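Local coordinates for succinate-semialdehyde dehydrogenase (NAD(P)(+)) (PDB 3RH9), which probably oxidises succinate semialdehyde to succinate with a nicotinamide cofactor, at residues I16-D30 with A41-A54. Sequence-based numbering, arbitrary orientation.
Sequences IGGRWKDSAGGATFD and AKVPSMPEEDVVAA
The carboxylate of Asp50, in the first turn of helix 48-54, is held through both oxygens beneath the loop that runs over it. OD2 takes the backbone N of Ser23 on its syn lone pair at 2.7 Å, while OD1 accepts from a water, 2.6 Å away, that also receives a hydrogen bond from Lys21 NZ. The positively charged lysine, its NZ 5.6 Å from Asp50 OD1 and bridged to it by this water, would be expected to help stabilise the carboxylate. Next to it, Asp22 folds its own chain: OD2 accepts from Ala24 N at 2.8 Å in an Asx turn, using its anti lone pair, and OD1 is taken by Thr13. A type I' turn then leads from Ala24 to Ala27, and the chain pairs antiparallel with 41-44. Phe29 and Val43 exchange backbone hydrogen bonds, Phe29 N to Val43 O measuring 2.8 Å, and Ser45 N extends the ladder to Ala27 O. With CG set between its backbone N and carbonyl carbon (chi1 71°), Phe29 lays one ring face over Val43, whose CB stands 3.8 Å from the ring centroid in a CH-pi contact. Replacing Phe29 by an alanine would probably strip this cover from Val43 and open a gap on that face of the hairpin. Asp30 and Lys42 run alongside each other in a long salt bridge, OD1 to NZ 3.7 Å. At the other end, Ile16 CD1 packs on Ala53 CB at 3.9 Å. The contact thus closes the 28-32/39-44 hairpin and sets the 14-16/19-21 hairpin and the Asp22-Ala24 loop against the start of helix 48-61, with Val43 resting on helix 188-197 and Val51 on helix 214-223.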
loop_
_atom_site.group_PDB
_atom_site.type_symbol
_atom_site.label_atom_id
_atom_site.label_comp_id
_atom_site.label_asym_id
_atom_site.label_seq_id
_atom_site.Cartn_x
_atom_site.Cartn_y
_atom_site.Cartn_z
ATOM N N ILE A 16 13.140 1.618 26.089
ATOM C CA ILE A 16 13.843 0.778 25.144
ATOM C C ILE A 16 14.133 -0.573 25.760
ATOM O O ILE A 16 14.758 -0.653 26.828
ATOM C CB ILE A 16 15.160 1.424 24.748
ATOM C CG1 ILE A 16 14.891 2.684 23.938
ATOM C CG2 ILE A 16 16.023 0.448 23.997
ATOM C CD1 ILE A 16 16.153 3.476 23.614
ATOM N N GLY A 17 13.672 -1.625 25.085
ATOM C CA GLY A 17 14.016 -2.991 25.437
ATOM C C GLY A 17 13.646 -3.394 26.850
ATOM O O GLY A 17 14.316 -4.221 27.467
ATOM N N GLY A 18 12.572 -2.803 27.363
ATOM C CA GLY A 18 12.038 -3.171 28.662
ATOM C C GLY A 18 12.395 -2.136 29.709
ATOM O O GLY A 18 11.802 -2.100 30.782
ATOM N N ARG A 19 13.372 -1.293 29.384
ATOM C CA ARG A 19 13.914 -0.348 30.337
ATOM C C ARG A 19 13.434 1.056 30.053
ATOM O O ARG A 19 13.303 1.458 28.892
ATOM C CB ARG A 19 15.439 -0.337 30.274
ATOM C CG ARG A 19 16.087 -1.673 30.456
ATOM C CD ARG A 19 17.603 -1.531 30.533
ATOM N NE ARG A 19 18.187 -2.824 30.841
ATOM C CZ ARG A 19 18.292 -3.818 29.960
ATOM N NH1 ARG A 19 17.865 -3.644 28.707
ATOM N NH2 ARG A 19 18.821 -4.986 30.326
ATOM N N TRP A 20 13.201 1.805 31.125
ATOM C CA TRP A 20 13.040 3.241 31.020
ATOM C C TRP A 20 14.423 3.866 30.957
ATOM O O TRP A 20 15.122 3.920 31.961
ATOM C CB TRP A 20 12.302 3.775 32.238
ATOM C CG TRP A 20 10.903 3.283 32.377
ATOM C CD1 TRP A 20 10.472 2.252 33.154
ATOM C CD2 TRP A 20 9.738 3.816 31.736
ATOM N NE1 TRP A 20 9.113 2.103 33.037
ATOM C CE2 TRP A 20 8.635 3.050 32.173
ATOM C CE3 TRP A 20 9.518 4.866 30.839
ATOM C CZ2 TRP A 20 7.328 3.302 31.743
ATOM C CZ3 TRP A 20 8.226 5.109 30.412
ATOM C CH2 TRP A 20 7.146 4.328 30.865
ATOM N N LYS A 21 14.836 4.333 29.787
ATOM C CA LYS A 21 16.133 4.997 29.686
ATOM C C LYS A 21 16.200 6.036 28.562
ATOM O O LYS A 21 15.227 6.232 27.805
ATOM C CB LYS A 21 17.273 3.975 29.547
ATOM C CG LYS A 21 17.297 3.212 28.230
ATOM C CD LYS A 21 18.588 2.384 28.037
ATOM C CE LYS A 21 18.686 1.943 26.559
ATOM N NZ LYS A 21 20.057 1.630 26.036
ATOM N N ASP A 22 17.348 6.706 28.472
ATOM C CA ASP A 22 17.581 7.697 27.433
ATOM C C ASP A 22 19.017 8.201 27.529
ATOM O O ASP A 22 19.673 7.983 28.535
ATOM C CB ASP A 22 16.571 8.847 27.542
ATOM C CG ASP A 22 16.901 9.820 28.653
ATOM O OD1 ASP A 22 16.182 9.811 29.665
ATOM O OD2 ASP A 22 17.866 10.603 28.522
ATOM N N SER A 23 19.501 8.867 26.486
ATOM C CA SER A 23 20.855 9.401 26.480
ATOM C C SER A 23 20.826 10.897 26.267
ATOM O O SER A 23 21.779 11.477 25.741
ATOM C CB SER A 23 21.648 8.774 25.350
ATOM O OG SER A 23 21.401 7.394 25.329
ATOM N N ALA A 24 19.730 11.526 26.663
ATOM C CA ALA A 24 19.524 12.927 26.304
ATOM C C ALA A 24 20.568 13.803 26.980
ATOM O O ALA A 24 20.843 14.921 26.536
ATOM C CB ALA A 24 18.103 13.387 26.643
ATOM N N GLY A 25 21.161 13.277 28.048
ATOM C CA GLY A 25 22.199 13.994 28.762
ATOM C C GLY A 25 21.671 15.285 29.336
ATOM O O GLY A 25 22.408 16.243 29.517
ATOM N N GLY A 26 20.377 15.304 29.621
ATOM C CA GLY A 26 19.743 16.482 30.171
ATOM C C GLY A 26 18.960 17.283 29.153
ATOM O O GLY A 26 18.133 18.106 29.533
ATOM N N ALA A 27 19.213 17.050 27.868
ATOM C CA ALA A 27 18.469 17.742 26.815
ATOM C C ALA A 27 16.962 17.620 27.035
ATOM O O ALA A 27 16.433 16.525 27.113
ATOM C CB ALA A 27 18.847 17.211 25.449
ATOM N N THR A 28 16.273 18.746 27.133
ATOM C CA THR A 28 14.849 18.708 27.402
ATOM C C THR A 28 14.015 19.436 26.354
ATOM O O THR A 28 14.538 20.235 25.591
ATOM C CB THR A 28 14.572 19.258 28.798
ATOM O OG1 THR A 28 14.241 18.161 29.655
ATOM C CG2 THR A 28 13.426 20.273 28.785
ATOM N N PHE A 29 12.724 19.116 26.286
ATOM C CA PHE A 29 11.756 19.934 25.542
ATOM C C PHE A 29 10.542 20.156 26.415
ATOM O O PHE A 29 10.224 19.317 27.256
ATOM C CB PHE A 29 11.389 19.354 24.148
ATOM C CG PHE A 29 10.523 18.097 24.170
ATOM C CD1 PHE A 29 9.134 18.185 24.251
ATOM C CD2 PHE A 29 11.098 16.829 24.041
ATOM C CE1 PHE A 29 8.331 17.028 24.242
ATOM C CE2 PHE A 29 10.313 15.677 24.027
ATOM C CZ PHE A 29 8.928 15.774 24.131
ATOM N N ASP A 30 9.874 21.290 26.235
ATOM C CA ASP A 30 8.758 21.635 27.108
ATOM C C ASP A 30 7.409 21.144 26.592
ATOM O O ASP A 30 7.135 21.147 25.387
ATOM C CB ASP A 30 8.696 23.150 27.331
ATOM C CG ASP A 30 9.924 23.690 28.059
ATOM O OD1 ASP A 30 10.777 22.886 28.512
ATOM O OD2 ASP A 30 10.032 24.932 28.191
ATOM N N ALA A 41 5.655 19.908 32.009
ATOM C CA ALA A 41 6.617 18.828 32.029
ATOM C C ALA A 41 7.812 19.153 31.159
ATOM O O ALA A 41 7.700 19.906 30.193
ATOM C CB ALA A 41 5.961 17.534 31.566
ATOM N N LYS A 42 8.956 18.583 31.516
ATOM C CA LYS A 42 10.148 18.669 30.687
ATOM C C LYS A 42 10.627 17.267 30.293
ATOM O O LYS A 42 11.157 16.519 31.116
ATOM C CB LYS A 42 11.249 19.432 31.409
ATOM C CG LYS A 42 10.965 20.918 31.602
ATOM C CD LYS A 42 12.073 21.581 32.426
ATOM C CE LYS A 42 12.522 22.933 31.854
ATOM N NZ LYS A 42 11.500 24.011 31.960
ATOM N N VAL A 43 10.440 16.925 29.023
ATOM C CA VAL A 43 10.766 15.602 28.516
ATOM C C VAL A 43 12.118 15.562 27.807
ATOM O O VAL A 43 12.471 16.477 27.068
ATOM C CB VAL A 43 9.682 15.127 27.527
ATOM C CG1 VAL A 43 9.852 13.654 27.220
ATOM C CG2 VAL A 43 8.308 15.388 28.098
ATOM N N PRO A 44 12.876 14.485 28.029
ATOM C CA PRO A 44 14.168 14.229 27.383
ATOM C C PRO A 44 14.097 14.228 25.862
ATOM O O PRO A 44 13.236 13.572 25.268
ATOM C CB PRO A 44 14.530 12.829 27.868
ATOM C CG PRO A 44 13.825 12.699 29.187
ATOM C CD PRO A 44 12.555 13.482 29.058
ATOM N N SER A 45 15.024 14.955 25.248
ATOM C CA SER A 45 15.115 15.060 23.810
ATOM C C SER A 45 16.123 14.028 23.305
ATOM O O SER A 45 17.318 14.307 23.148
ATOM C CB SER A 45 15.537 16.483 23.434
ATOM O OG SER A 45 15.331 16.747 22.060
HETATM N N MSE A 46 15.630 12.820 23.063
HETATM C CA MSE A 46 16.492 11.677 22.753
HETATM C C MSE A 46 17.223 11.804 21.426
HETATM O O MSE A 46 16.668 12.281 20.439
HETATM C CB MSE A 46 15.696 10.369 22.825
HETATM C CG MSE A 46 15.018 10.186 24.175
HETATM SE SE MSE A 46 13.600 8.823 24.262
HETATM C CE MSE A 46 12.288 9.943 25.188
ATOM N N PRO A 47 18.485 11.378 21.420
ATOM C CA PRO A 47 19.412 11.458 20.285
ATOM C C PRO A 47 19.214 10.320 19.296
ATOM O O PRO A 47 18.433 9.402 19.522
ATOM C CB PRO A 47 20.789 11.293 20.938
ATOM C CG PRO A 47 20.534 11.202 22.431
ATOM C CD PRO A 47 19.120 10.803 22.612
ATOM N N GLU A 48 19.944 10.391 18.196
ATOM C CA GLU A 48 20.003 9.307 17.221
ATOM C C GLU A 48 20.201 7.934 17.890
ATOM O O GLU A 48 19.307 7.097 17.843
ATOM C CB GLU A 48 21.088 9.622 16.183
ATOM C CG GLU A 48 21.777 8.444 15.551
ATOM C CD GLU A 48 22.349 8.794 14.172
ATOM O OE1 GLU A 48 22.546 10.003 13.881
ATOM O OE2 GLU A 48 22.590 7.861 13.365
ATOM N N GLU A 49 21.344 7.717 18.537
ATOM C CA GLU A 49 21.668 6.421 19.157
ATOM C C GLU A 49 20.553 5.772 19.995
ATOM O O GLU A 49 20.433 4.546 20.018
ATOM C CB GLU A 49 22.965 6.506 19.973
ATOM C CG GLU A 49 23.274 7.879 20.527
ATOM C CD GLU A 49 23.778 8.851 19.451
ATOM O OE1 GLU A 49 24.338 8.376 18.424
ATOM O OE2 GLU A 49 23.614 10.089 19.631
ATOM N N ASP A 50 19.752 6.580 20.685
ATOM C CA ASP A 50 18.597 6.056 21.411
ATOM C C ASP A 50 17.569 5.459 20.458
ATOM O O ASP A 50 16.964 4.408 20.751
ATOM C CB ASP A 50 17.905 7.154 22.223
ATOM C CG ASP A 50 18.534 7.371 23.585
ATOM O OD1 ASP A 50 19.593 6.774 23.864
ATOM O OD2 ASP A 50 17.958 8.150 24.377
ATOM N N VAL A 51 17.342 6.145 19.338
ATOM C CA VAL A 51 16.370 5.676 18.358
ATOM C C VAL A 51 16.885 4.400 17.678
ATOM O O VAL A 51 16.112 3.495 17.398
ATOM C CB VAL A 51 16.016 6.767 17.321
ATOM C CG1 VAL A 51 14.917 6.297 16.434
ATOM C CG2 VAL A 51 15.572 8.025 18.012
ATOM N N VAL A 52 18.195 4.321 17.442
ATOM C CA VAL A 52 18.808 3.117 16.899
ATOM C C VAL A 52 18.752 1.950 17.895
ATOM O O VAL A 52 18.559 0.790 17.506
ATOM C CB VAL A 52 20.263 3.367 16.466
ATOM C CG1 VAL A 52 20.896 2.085 15.964
ATOM C CG2 VAL A 52 20.320 4.438 15.390
ATOM N N ALA A 53 18.913 2.255 19.180
ATOM C CA ALA A 53 18.758 1.244 20.228
ATOM C C ALA A 53 17.338 0.698 20.232
ATOM O O ALA A 53 17.125 -0.516 20.302
ATOM C CB ALA A 53 19.099 1.821 21.596
ATOM N N ALA A 54 16.368 1.607 20.177
ATOM C CA ALA A 54 14.960 1.232 20.084
ATOM C C ALA A 54 14.757 0.157 19.026
ATOM O O ALA A 54 14.073 -0.844 19.270
ATOM C CB ALA A 54 14.106 2.447 19.760
HETATM O O HOH W 1 20.334 4.282 24.277
#